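Local coordinates for protein phytochromobilin synthase (Solanum lycopersicum, PDB 6KME) that binds biliverdin IX alpha and, as a member of the ferredoxin-dependent bilin reductases, probably reduces it to phytochromobilin for phytochrome, at residues 167-172 and 296-301; 228-233 and 276-281; 238-243 and 290-295. The protein carries 1 engineered substitution. One frame throughout, in Å; residues are numbered along the deposited sequence.

Along the chain the first segments come in the order 167-172, 228-233 and 238-243, the second in the order 276-281, 290-295 and 296-301, so contact 1 encloses the other two while contacts 2 and 3 interlock. Their centres lie about 17 Å apart for contacts 1 and 2, about 12 Å for 1 and 3, and about 13 Å for 2 and 3. Helix 218-238 supplies one side of contact 2 and ends at Lys238 in contact 3. Contacts 1 and 3 both touch the bilin, whereas contact 2 packs the end of helix 274-277 on helix 218-238, away from it. The Glu170 carboxylate and the Tyr281 hydroxyl join the three, both reaching backbone or side chains of 292-295.

Contact 1 of 3, residues 167-172 and 296-301; sequences LTSESL and GKSFEN. With BLA (biliverdine IX alpha), chain B.
The carbonyl oxygen of Gly296 is gripped twice by Ser169. The hydroxyl gives the shorter bond, Ser169 OG to Gly296 O at 2.8 Å, nearly in line with the C=O (159° at the oxygen) and tilted only slightly from its plane; the amide adds a weak one, Ser169 N to Gly296 O at 3.3 Å. With OG beside its own backbone N (chi1 -75°), both donors of the serine face the same acceptor. Next to this grip the chains pair as an antiparallel ribbon of two short strands. Leu167 and Ser298 form its hydrogen-bonded pair, with Leu167 N to Ser298 O at 2.9 Å and Ser298 N to Leu167 O at 3.0 Å. Thr168 and Lys297 are the adjoining non-hydrogen-bonded pair, and their side chains share a face. On the side of Leu167 and Ser298, the ring of Phe299 receives Leu172 CD1 over the centre of one face, 3.4 Å from its centroid and 11° off the normal, a CH-pi contact. The same segments also hold the bilin. Thr168 OG1 bonds O2A of the bilin carboxylate at 2.6 Å while Thr168 N bonds its O1A at 2.9 Å, so one residue holds both oxygens; the extended Lys297 chain runs alongside the same propionate. Ser171 OG reaches the lactam oxygen OB of the bilin at 2.7 Å. The ribbon is a separate two-stranded sheet, not part of the seven-stranded one: in sequence strand 167-168 comes between helix 151-160 and strand 180-185, an outer strand of the large sheet, strand 297-298 follows helix 274-277, and Trp163 NE1, bonded to Phe299 O, adds a tie to the chain just after helix 151-160.

Contact 2 of 3, residues 228-233 and 276-281; sequences QHRYLT and DYFPEY
His229 holds CG anti to its backbone N (chi1 -178°), and Tyr277 holds CG beside its own N (chi1 -69°); these two settings bring imidazole and phenol together edge to edge. His229 ND1 and Tyr277 OH are 2.6 Å apart in a nearly straight hydrogen bond (173°), each lying in the plane of the other's ring. The two rings therefore meet rim to rim and neither stacks on the other. The imidazole's second nitrogen, NE2, is bonded to Val266 O, which fixes its rotation from the far edge. Over one of its faces sits Thr233 OG1, itself bonded to His229 O at 2.8 Å; that carbonyl also takes the regular helix bond from Thr233 N, from the opposite face of its plane. The phenol is covered by the extended Arg230 chain: CB stands over the Tyr277 ring, 3.8 Å from its centroid, as a CH-pi contact, and Arg230 CG packs 3.6 Å from Tyr277 CD1. Farther out, Phe278 CZ lies over one face of the Arg230 guanidinium, and the Phe278 ring also meets Trp234 edge-to-face. A water links Arg230 NE, at 2.7 Å, to Tyr277 O, at 2.8 Å. A phenylalanine in place of Tyr277 would probably leave ND1 of the buried His229 without its hydroxyl partner. The contact thus clamps the end of helix 274-277 to helix 218-238 by pairing polar groups at both ends of Tyr277, the hydroxyl directly and the carbonyl through water, around an apolar ring face.

Contact 3 of 3, residues 238-243 and 290-295; sequences KDPGHG and EKRSMI. With BLA (biliverdine IX alpha), chain B.
One face of the Arg292 guanidinium lies against Pro240, whose CB stands 3.5 Å above the plane, while its edge is turned to the bilin, with O1D near that plane. Both terminal nitrogens bond the bilin. Arg292 NH2 bonds O1D of the bilin at 2.8 Å and Arg292 NH1 bonds O2D at 3.1 Å, a two-pronged hold on one carboxylate; NH1 also reaches O2A of the other propionate at 3.0 Å, where Thr168 OG1 binds too. A bend at chi3 (-53°) turns the group out of line with its chain toward these oxygens. Pro240 belongs to a type I beta turn, Asp239 to His242, that links helix 218-238 to helix 242-249 and lines the bilin pocket: Pro240 CG comes 3.4 Å from NA of the bilin. Gly241 packs as closely, and a CB there would clash with the pigment. On the solvent side, Lys238, bent at chi2, sends NZ to Lys291 O at 2.9 Å, from well above the carbonyl plane. Lys238 NZ also bonds Asn289 O and, at 2.9 Å, a water that passes the link on to Glu290 O.

Contact 1 of 3, residues 167-172 and 296-301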
loop_
_atom_site.group_PDB
_atom_site.type_symbol
_atom_site.label_atom_id
_atom_site.label_comp_id
_atom_site.label_asym_id
_atom_site.label_seq_id
_atom_site.Cartn_x
_atom_site.Cartn_y
_atom_site.Cartn_z
ATOM N N LEU A 167 3.532 -14.688 6.591
ATOM C CA LEU A 167 2.926 -13.384 6.833
ATOM C C LEU A 167 1.435 -13.567 7.088
ATOM O O LEU A 167 0.851 -14.599 6.746
ATOM C CB LEU A 167 3.154 -12.412 5.655
ATOM C CG LEU A 167 2.323 -12.612 4.364
ATOM C CD1 LEU A 167 2.438 -11.392 3.449
ATOM C CD2 LEU A 167 2.726 -13.875 3.614
ATOM N N THR A 168 0.828 -12.552 7.701
ATOM C CA THR A 168 -0.613 -12.517 7.940
ATOM C C THR A 168 -1.383 -13.035 6.722
ATOM O O THR A 168 -1.234 -12.506 5.613
ATOM C CB THR A 168 -1.010 -11.070 8.267
ATOM O OG1 THR A 168 -0.405 -10.678 9.509
ATOM C CG2 THR A 168 -2.541 -10.869 8.330
ATOM N N SER A 169 -2.169 -14.116 6.905
ATOM C CA SER A 169 -2.773 -14.770 5.741
ATOM C C SER A 169 -3.788 -13.863 5.050
ATOM O O SER A 169 -3.901 -13.883 3.819
ATOM C CB SER A 169 -3.442 -16.089 6.140
ATOM O OG SER A 169 -2.483 -17.112 6.374
ATOM N N GLU A 170 -4.526 -13.062 5.824
ATOM C CA GLU A 170 -5.512 -12.146 5.254
ATOM C C GLU A 170 -4.873 -11.077 4.367
ATOM O O GLU A 170 -5.567 -10.489 3.529
ATOM C CB GLU A 170 -6.325 -11.485 6.377
ATOM C CG GLU A 170 -7.258 -12.443 7.126
ATOM C CD GLU A 170 -6.571 -13.202 8.284
ATOM O OE1 GLU A 170 -5.333 -13.143 8.404
ATOM O OE2 GLU A 170 -7.282 -13.828 9.096
ATOM N N SER A 171 -3.572 -10.809 4.531
ATOM C CA SER A 171 -2.908 -9.812 3.691
ATOM C C SER A 171 -2.828 -10.259 2.234
ATOM O O SER A 171 -2.863 -9.412 1.327
ATOM C CB SER A 171 -1.509 -9.502 4.234
ATOM O OG SER A 171 -1.592 -8.862 5.503
ATOM N N LEU A 172 -2.771 -11.573 1.982
ATOM C CA LEU A 172 -2.673 -12.059 0.608
ATOM C C LEU A 172 -3.915 -11.731 -0.207
ATOM O O LEU A 172 -3.836 -11.640 -1.438
ATOM C CB LEU A 172 -2.434 -13.567 0.573
ATOM C CG LEU A 172 -1.009 -14.128 0.560
ATOM C CD1 LEU A 172 -1.025 -15.443 -0.203
ATOM C CD2 LEU A 172 0.001 -13.203 -0.055
ATOM N N GLY A 296 -3.900 -16.857 11.121
ATOM C CA GLY A 296 -2.505 -17.080 11.440
ATOM C C GLY A 296 -1.609 -16.760 10.250
ATOM O O GLY A 296 -2.062 -16.618 9.111
ATOM N N LYS A 297 -0.310 -16.630 10.528
ATOM C CA LYS A 297 0.657 -16.352 9.466
ATOM C C LYS A 297 0.921 -17.629 8.685
ATOM O O LYS A 297 1.066 -18.704 9.279
ATOM C CB LYS A 297 1.984 -15.823 10.040
ATOM C CG LYS A 297 1.924 -14.410 10.598
ATOM C CD LYS A 297 3.326 -13.861 10.883
ATOM C CE LYS A 297 3.272 -12.471 11.550
ATOM N NZ LYS A 297 4.612 -11.779 11.601
ATOM N N SER A 298 1.004 -17.511 7.360
ATOM C CA SER A 298 1.241 -18.675 6.513
ATOM C C SER A 298 2.061 -18.249 5.296
ATOM O O SER A 298 2.598 -17.140 5.249
ATOM C CB SER A 298 -0.086 -19.328 6.112
ATOM O OG SER A 298 0.152 -20.642 5.649
ATOM N N PHE A 299 2.181 -19.160 4.322
ATOM C CA PHE A 299 2.887 -18.935 3.057
ATOM C C PHE A 299 4.374 -18.663 3.303
ATOM O O PHE A 299 4.899 -17.580 3.052
ATOM C CB PHE A 299 2.244 -17.796 2.252
ATOM C CG PHE A 299 0.759 -17.929 2.113
ATOM C CD1 PHE A 299 0.213 -18.893 1.277
ATOM C CD2 PHE A 299 -0.095 -17.107 2.837
ATOM C CE1 PHE A 299 -1.162 -19.023 1.154
ATOM C CE2 PHE A 299 -1.474 -17.235 2.719
ATOM C CZ PHE A 299 -2.005 -18.190 1.872
ATOM N N GLU A 300 5.042 -19.700 3.797
ATOM C CA GLU A 300 6.481 -19.619 3.998
ATOM C C GLU A 300 7.217 -19.461 2.671
ATOM O O GLU A 300 8.300 -18.864 2.631
ATOM C CB GLU A 300 6.957 -20.849 4.780
ATOM C CG GLU A 300 7.944 -21.750 4.094
ATOM C CD GLU A 300 8.375 -22.897 4.998
ATOM O OE1 GLU A 300 7.605 -23.248 5.915
ATOM O OE2 GLU A 300 9.484 -23.428 4.802
ATOM N N ASN A 301 6.640 -19.959 1.578
ATOM C CA ASN A 301 7.205 -19.751 0.252
ATOM C C ASN A 301 6.244 -18.927 -0.595
ATOM O O ASN A 301 5.038 -18.880 -0.344
ATOM C CB ASN A 301 7.522 -21.085 -0.445
ATOM C CG ASN A 301 8.553 -21.899 0.307
ATOM O OD1 ASN A 301 8.329 -23.068 0.625
ATOM N ND2 ASN A 301 9.690 -21.281 0.607
HETATM C CHA BLA B . 5.789 -5.673 9.222
HETATM N NA BLA B . 4.316 -4.901 7.233
HETATM C C1A BLA B . 4.872 -5.912 8.033
HETATM C C2A BLA B . 4.389 -7.194 7.518
HETATM C C3A BLA B . 3.517 -6.900 6.379
HETATM C C4A BLA B . 3.487 -5.474 6.225
HETATM C CMA BLA B . 2.764 -7.868 5.463
HETATM C CAA BLA B . 4.769 -8.554 8.168
HETATM C CBA BLA B . 3.901 -8.782 9.376
HETATM C CGA BLA B . 2.578 -9.532 8.977
HETATM O O1A BLA B . 2.815 -10.533 8.367
HETATM O O2A BLA B . 1.587 -8.979 9.356
HETATM C CHB BLA B . 2.752 -4.638 5.169
HETATM N NB BLA B . 0.582 -5.711 4.953
HETATM C C1B BLA B . 1.444 -4.621 4.693
HETATM C C2B BLA B . 0.701 -3.890 3.495
HETATM C C3B BLA B . -0.579 -4.409 3.344
HETATM C C4B BLA B . -0.695 -5.574 4.330
HETATM C CMB BLA B . 1.306 -2.640 2.881
HETATM O OB BLA B . -1.637 -6.286 4.638
HETATM C CAB BLA B . -1.810 -4.220 2.491
HETATM C CBB BLA B . -3.070 -4.710 2.428
HETATM N NC BLA B . 5.252 -0.479 8.305
HETATM C C1C BLA B . 4.719 0.498 7.432
HETATM C C2C BLA B . 4.884 1.836 8.165
HETATM C C3C BLA B . 5.493 1.566 9.391
HETATM C C4C BLA B . 5.749 0.045 9.513
HETATM C CMC BLA B . 4.387 3.115 7.479
HETATM O OC BLA B . 4.272 0.116 6.363
HETATM C CAC BLA B . 5.842 2.571 10.430
HETATM C CBC BLA B . 5.273 3.730 10.829
HETATM C CHD BLA B . 6.283 -0.805 10.445
HETATM N ND BLA B . 5.827 -3.166 9.481
HETATM C C1D BLA B . 6.304 -2.322 10.396
HETATM C C2D BLA B . 6.975 -3.039 11.554
HETATM C C3D BLA B . 6.887 -4.392 11.286
HETATM C C4D BLA B . 6.136 -4.535 9.930
HETATM C CMD BLA B . 7.574 -2.249 12.703
HETATM C CAD BLA B . 7.363 -5.634 12.049
HETATM C CBD BLA B . 6.569 -5.919 13.309
HETATM C CGD BLA B . 5.075 -6.411 13.068
HETATM O O1D BLA B . 4.284 -5.771 13.738
HETATM O O2D BLA B . 4.980 -7.334 12.269
#

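Contact 2 of 3, residues 228-233 and 276-281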
loop_
_atom_site.group_PDB
_atom_site.type_symbol
_atom_site.label_atom_id
_atom_site.label_comp_id
_atom_site.label_asym_id
_atom_site.label_seq_id
_atom_site.Cartn_x
_atom_site.Cartn_y
_atom_site.Cartn_z
ATOM N N GLN A 228 -12.600 -0.379 -3.112
ATOM C CA GLN A 228 -11.619 0.521 -2.515
ATOM C C GLN A 228 -11.920 0.774 -1.038
ATOM O O GLN A 228 -10.998 0.786 -0.211
ATOM C CB GLN A 228 -11.558 1.856 -3.275
ATOM C CG GLN A 228 -10.463 2.779 -2.716
ATOM C CD GLN A 228 -10.215 4.058 -3.522
ATOM O OE1 GLN A 228 -9.665 5.023 -2.993
ATOM N NE2 GLN A 228 -10.589 4.057 -4.804
ATOM N N HIS A 229 -13.196 0.986 -0.687
ATOM C CA HIS A 229 -13.548 1.241 0.710
ATOM C C HIS A 229 -13.189 0.050 1.594
ATOM O O HIS A 229 -12.652 0.224 2.697
ATOM C CB HIS A 229 -15.036 1.571 0.842
ATOM C CG HIS A 229 -15.448 1.898 2.243
ATOM N ND1 HIS A 229 -16.245 1.067 3.000
ATOM C CD2 HIS A 229 -15.142 2.950 3.039
ATOM C CE1 HIS A 229 -16.427 1.600 4.195
ATOM N NE2 HIS A 229 -15.767 2.743 4.244
ATOM N N ARG A 230 -13.465 -1.167 1.114
ATOM C CA ARG A 230 -13.090 -2.371 1.849
ATOM C C ARG A 230 -11.584 -2.435 2.078
ATOM O O ARG A 230 -11.127 -2.776 3.175
ATOM C CB ARG A 230 -13.580 -3.607 1.085
ATOM C CG ARG A 230 -13.218 -4.968 1.732
ATOM C CD ARG A 230 -13.808 -6.126 0.889
ATOM N NE ARG A 230 -13.262 -7.425 1.275
ATOM C CZ ARG A 230 -12.191 -7.991 0.714
ATOM N NH1 ARG A 230 -11.549 -7.375 -0.274
ATOM N NH2 ARG A 230 -11.760 -9.182 1.134
ATOM N N TYR A 231 -10.799 -2.102 1.050
ATOM C CA TYR A 231 -9.342 -2.079 1.163
ATOM C C TYR A 231 -8.879 -1.050 2.191
ATOM O O TYR A 231 -8.025 -1.344 3.033
ATOM C CB TYR A 231 -8.738 -1.793 -0.213
ATOM C CG TYR A 231 -7.251 -1.493 -0.254
ATOM C CD1 TYR A 231 -6.333 -2.487 -0.590
ATOM C CD2 TYR A 231 -6.765 -0.203 -0.011
ATOM C CE1 TYR A 231 -4.975 -2.224 -0.658
ATOM C CE2 TYR A 231 -5.408 0.072 -0.066
ATOM C CZ TYR A 231 -4.517 -0.941 -0.402
ATOM O OH TYR A 231 -3.165 -0.687 -0.472
ATOM N N LEU A 232 -9.415 0.176 2.124
ATOM C CA LEU A 232 -9.051 1.200 3.102
ATOM C C LEU A 232 -9.463 0.779 4.505
ATOM O O LEU A 232 -8.774 1.084 5.488
ATOM C CB LEU A 232 -9.725 2.540 2.756
ATOM C CG LEU A 232 -9.381 3.136 1.394
ATOM C CD1 LEU A 232 -10.280 4.353 1.089
ATOM C CD2 LEU A 232 -7.902 3.503 1.354
ATOM N N THR A 233 -10.607 0.115 4.618
ATOM C CA THR A 233 -11.093 -0.290 5.929
ATOM C C THR A 233 -10.175 -1.339 6.542
ATOM O O THR A 233 -9.825 -1.252 7.728
ATOM C CB THR A 233 -12.518 -0.819 5.813
ATOM O OG1 THR A 233 -13.394 0.241 5.400
ATOM C CG2 THR A 233 -12.982 -1.368 7.153
ATOM N N ASP A 276 -18.321 -5.425 9.379
ATOM C CA ASP A 276 -19.217 -5.757 8.274
ATOM C C ASP A 276 -18.476 -6.514 7.175
ATOM O O ASP A 276 -19.021 -7.451 6.583
ATOM C CB ASP A 276 -19.861 -4.491 7.696
ATOM C CG ASP A 276 -20.888 -3.874 8.618
ATOM O OD1 ASP A 276 -21.501 -4.601 9.432
ATOM O OD2 ASP A 276 -21.082 -2.643 8.524
ATOM N N TYR A 277 -17.235 -6.116 6.884
ATOM C CA TYR A 277 -16.473 -6.768 5.820
ATOM C C TYR A 277 -15.809 -8.051 6.304
ATOM O O TYR A 277 -15.673 -9.011 5.537
ATOM C CB TYR A 277 -15.383 -5.837 5.278
ATOM C CG TYR A 277 -15.853 -4.635 4.494
ATOM C CD1 TYR A 277 -16.494 -4.786 3.261
ATOM C CD2 TYR A 277 -15.618 -3.345 4.964
ATOM C CE1 TYR A 277 -16.929 -3.678 2.535
ATOM C CE2 TYR A 277 -16.038 -2.229 4.237
ATOM C CZ TYR A 277 -16.687 -2.408 3.021
ATOM O OH TYR A 277 -17.103 -1.310 2.299
ATOM N N PHE A 278 -15.355 -8.076 7.558
ATOM C CA PHE A 278 -14.551 -9.180 8.087
ATOM C C PHE A 278 -15.166 -9.676 9.399
ATOM O O PHE A 278 -14.595 -9.497 10.483
ATOM C CB PHE A 278 -13.093 -8.736 8.251
ATOM C CG PHE A 278 -12.551 -7.981 7.040
ATOM C CD1 PHE A 278 -12.223 -8.660 5.869
ATOM C CD2 PHE A 278 -12.414 -6.598 7.066
ATOM C CE1 PHE A 278 -11.757 -7.974 4.749
ATOM C CE2 PHE A 278 -11.947 -5.899 5.945
ATOM C CZ PHE A 278 -11.628 -6.584 4.784
ATOM N N PRO A 279 -16.329 -10.338 9.325
ATOM C CA PRO A 279 -17.026 -10.759 10.554
ATOM C C PRO A 279 -16.289 -11.810 11.360
ATOM O O PRO A 279 -16.690 -12.056 12.507
ATOM C CB PRO A 279 -18.356 -11.316 10.028
ATOM C CG PRO A 279 -18.027 -11.771 8.638
ATOM C CD PRO A 279 -17.083 -10.720 8.117
ATOM N N GLU A 280 -15.253 -12.446 10.788
ATOM C CA GLU A 280 -14.439 -13.408 11.527
ATOM C C GLU A 280 -13.761 -12.765 12.729
ATOM O O GLU A 280 -13.452 -13.455 13.714
ATOM C CB GLU A 280 -13.377 -14.027 10.608
ATOM C CG GLU A 280 -13.935 -14.909 9.503
ATOM C CD GLU A 280 -14.467 -14.102 8.321
ATOM O OE1 GLU A 280 -14.220 -12.874 8.272
ATOM O OE2 GLU A 280 -15.134 -14.700 7.445
ATOM N N TYR A 281 -13.525 -11.457 12.665
ATOM C CA TYR A 281 -12.863 -10.688 13.714
ATOM C C TYR A 281 -13.805 -10.211 14.811
ATOM O O TYR A 281 -13.348 -9.528 15.732
ATOM C CB TYR A 281 -12.147 -9.466 13.111
ATOM C CG TYR A 281 -10.882 -9.802 12.368
ATOM C CD1 TYR A 281 -10.925 -10.240 11.049
ATOM C CD2 TYR A 281 -9.636 -9.693 12.985
ATOM C CE1 TYR A 281 -9.761 -10.563 10.358
ATOM C CE2 TYR A 281 -8.463 -10.022 12.298
ATOM C CZ TYR A 281 -8.539 -10.449 10.978
ATOM O OH TYR A 281 -7.386 -10.765 10.273
HETATM O O HOH W 1 -15.077 -8.818 2.764
#

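Contact 3 of 3, residues 238-243 and 290-295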
loop_
_atom_site.group_PDB
_atom_site.type_symbol
_atom_site.label_atom_id
_atom_site.label_comp_id
_atom_site.label_asym_id
_atom_site.label_seq_id
_atom_site.Cartn_x
_atom_site.Cartn_y
_atom_site.Cartn_z
ATOM N N LYS A 238 -5.767 -2.691 10.468
ATOM C CA LYS A 238 -4.807 -3.768 10.718
ATOM C C LYS A 238 -3.399 -3.573 10.147
ATOM O O LYS A 238 -2.568 -4.478 10.319
ATOM C CB LYS A 238 -5.362 -5.101 10.174
ATOM C CG LYS A 238 -6.580 -5.659 10.939
ATOM C CD LYS A 238 -6.253 -5.865 12.417
ATOM C CE LYS A 238 -7.369 -6.561 13.192
ATOM N NZ LYS A 238 -7.084 -6.553 14.667
ATOM N N ASP A 239 -3.102 -2.461 9.455
ATOM C CA ASP A 239 -1.765 -2.294 8.883
ATOM C C ASP A 239 -0.713 -2.408 9.987
ATOM O O ASP A 239 -0.888 -1.842 11.072
ATOM C CB ASP A 239 -1.616 -0.947 8.166
ATOM C CG ASP A 239 -1.267 -1.095 6.657
ATOM O OD1 ASP A 239 -1.890 -1.916 5.946
ATOM O OD2 ASP A 239 -0.373 -0.361 6.183
ATOM N N PRO A 240 0.379 -3.137 9.756
ATOM C CA PRO A 240 1.368 -3.332 10.835
ATOM C C PRO A 240 2.014 -2.046 11.352
ATOM O O PRO A 240 2.468 -2.029 12.500
ATOM C CB PRO A 240 2.399 -4.269 10.196
ATOM C CG PRO A 240 1.599 -5.042 9.188
ATOM C CD PRO A 240 0.658 -4.003 8.601
ATOM N N GLY A 241 2.044 -0.962 10.574
ATOM C CA GLY A 241 2.752 0.220 11.060
ATOM C C GLY A 241 2.045 0.998 12.162
ATOM O O GLY A 241 2.646 1.916 12.728
ATOM N N HIS A 242 0.798 0.656 12.488
ATOM C CA HIS A 242 0.015 1.499 13.386
ATOM C C HIS A 242 0.624 1.565 14.782
ATOM O O HIS A 242 0.552 2.613 15.440
ATOM C CB HIS A 242 -1.430 0.988 13.434
ATOM C CG HIS A 242 -2.141 1.114 12.120
ATOM N ND1 HIS A 242 -1.627 1.849 11.071
ATOM C CD2 HIS A 242 -3.311 0.593 11.677
ATOM C CE1 HIS A 242 -2.455 1.782 10.040
ATOM N NE2 HIS A 242 -3.482 1.023 10.383
ATOM N N GLY A 243 1.246 0.476 15.236
ATOM C CA GLY A 243 1.882 0.490 16.547
ATOM C C GLY A 243 3.035 1.470 16.622
ATOM O O GLY A 243 3.215 2.156 17.630
ATOM N N GLU A 290 -8.294 -8.480 18.840
ATOM C CA GLU A 290 -6.966 -7.869 18.896
ATOM C C GLU A 290 -5.958 -8.541 17.973
ATOM O O GLU A 290 -4.926 -7.935 17.659
ATOM C CB GLU A 290 -6.417 -7.913 20.328
ATOM C CG GLU A 290 -6.974 -6.857 21.246
ATOM C CD GLU A 290 -6.448 -7.005 22.666
ATOM O OE1 GLU A 290 -5.931 -8.098 23.001
ATOM O OE2 GLU A 290 -6.547 -6.027 23.440
ATOM N N LYS A 291 -6.203 -9.781 17.559
ATOM C CA LYS A 291 -5.279 -10.440 16.645
ATOM C C LYS A 291 -5.224 -9.709 15.316
ATOM O O LYS A 291 -6.253 -9.281 14.786
ATOM C CB LYS A 291 -5.704 -11.889 16.408
ATOM C CG LYS A 291 -5.552 -12.763 17.628
ATOM C CD LYS A 291 -5.526 -14.217 17.228
ATOM C CE LYS A 291 -6.892 -14.835 17.325
ATOM N NZ LYS A 291 -6.884 -16.009 18.262
ATOM N N ARG A 292 -4.011 -9.569 14.767
ATOM C CA ARG A 292 -3.897 -9.087 13.391
ATOM C C ARG A 292 -4.497 -10.089 12.406
ATOM O O ARG A 292 -5.176 -9.701 11.441
ATOM C CB ARG A 292 -2.431 -8.811 13.039
ATOM C CG ARG A 292 -2.256 -8.139 11.641
ATOM C CD ARG A 292 -0.794 -7.774 11.367
ATOM N NE ARG A 292 -0.222 -6.973 12.440
ATOM C CZ ARG A 292 1.082 -6.816 12.643
ATOM N NH1 ARG A 292 1.948 -7.396 11.834
ATOM N NH2 ARG A 292 1.514 -6.080 13.654
ATOM N N SER A 293 -4.276 -11.383 12.643
ATOM C CA SER A 293 -4.642 -12.442 11.711
ATOM C C SER A 293 -5.510 -13.461 12.439
ATOM O O SER A 293 -5.047 -14.092 13.392
ATOM C CB SER A 293 -3.389 -13.130 11.146
ATOM O OG SER A 293 -3.748 -14.197 10.265
ATOM N N MET A 294 -6.761 -13.627 11.989
ATOM C CA MET A 294 -7.595 -14.692 12.545
ATOM C C MET A 294 -7.123 -16.066 12.082
ATOM O O MET A 294 -7.259 -17.049 12.820
ATOM C CB MET A 294 -9.065 -14.483 12.155
ATOM C CG MET A 294 -9.766 -13.298 12.855
ATOM S SD MET A 294 -9.621 -13.249 14.657
ATOM C CE MET A 294 -10.342 -14.826 15.118
ATOM N N ILE A 295 -6.591 -16.155 10.856
ATOM C CA ILE A 295 -6.122 -17.424 10.302
ATOM C C ILE A 295 -4.781 -17.825 10.917
ATOM O O ILE A 295 -4.554 -18.999 11.242
ATOM C CB ILE A 295 -6.035 -17.300 8.765
ATOM C CG1 ILE A 295 -7.439 -17.150 8.170
ATOM C CG2 ILE A 295 -5.291 -18.489 8.142
ATOM C CD1 ILE A 295 -7.440 -16.565 6.747
HETATM C CHA BLA B . 5.789 -5.673 9.222
HETATM N NA BLA B . 4.316 -4.901 7.233
HETATM C C1A BLA B . 4.872 -5.912 8.033
HETATM C C2A BLA B . 4.389 -7.194 7.518
HETATM C C3A BLA B . 3.517 -6.900 6.379
HETATM C C4A BLA B . 3.487 -5.474 6.225
HETATM C CMA BLA B . 2.764 -7.868 5.463
HETATM C CAA BLA B . 4.769 -8.554 8.168
HETATM C CBA BLA B . 3.901 -8.782 9.376
HETATM C CGA BLA B . 2.578 -9.532 8.977
HETATM O O1A BLA B . 2.815 -10.533 8.367
HETATM O O2A BLA B . 1.587 -8.979 9.356
HETATM C CHB BLA B . 2.752 -4.638 5.169
HETATM N NB BLA B . 0.582 -5.711 4.953
HETATM C C1B BLA B . 1.444 -4.621 4.693
HETATM C C2B BLA B . 0.701 -3.890 3.495
HETATM C C3B BLA B . -0.579 -4.409 3.344
HETATM C C4B BLA B . -0.695 -5.574 4.330
HETATM C CMB BLA B . 1.306 -2.640 2.881
HETATM O OB BLA B . -1.637 -6.286 4.638
HETATM C CAB BLA B . -1.810 -4.220 2.491
HETATM C CBB BLA B . -3.070 -4.710 2.428
HETATM N NC BLA B . 5.252 -0.479 8.305
HETATM C C1C BLA B . 4.719 0.498 7.432
HETATM C C2C BLA B . 4.884 1.836 8.165
HETATM C C3C BLA B . 5.493 1.566 9.391
HETATM C C4C BLA B . 5.749 0.045 9.513
HETATM C CMC BLA B . 4.387 3.115 7.479
HETATM O OC BLA B . 4.272 0.116 6.363
HETATM C CAC BLA B . 5.842 2.571 10.430
HETATM C CBC BLA B . 5.273 3.730 10.829
HETATM C CHD BLA B . 6.283 -0.805 10.445
HETATM N ND BLA B . 5.827 -3.166 9.481
HETATM C C1D BLA B . 6.304 -2.322 10.396
HETATM C C2D BLA B . 6.975 -3.039 11.554
HETATM C C3D BLA B . 6.887 -4.392 11.286
HETATM C C4D BLA B . 6.136 -4.535 9.930
HETATM C CMD BLA B . 7.574 -2.249 12.703
HETATM C CAD BLA B . 7.363 -5.634 12.049
HETATM C CBD BLA B . 6.569 -5.919 13.309
HETATM C CGD BLA B . 5.075 -6.411 13.068
HETATM O O1D BLA B . 4.284 -5.771 13.738
HETATM O O2D BLA B . 4.980 -7.334 12.269
HETATM O O HOH W 2 -4.288 -6.212 15.318
#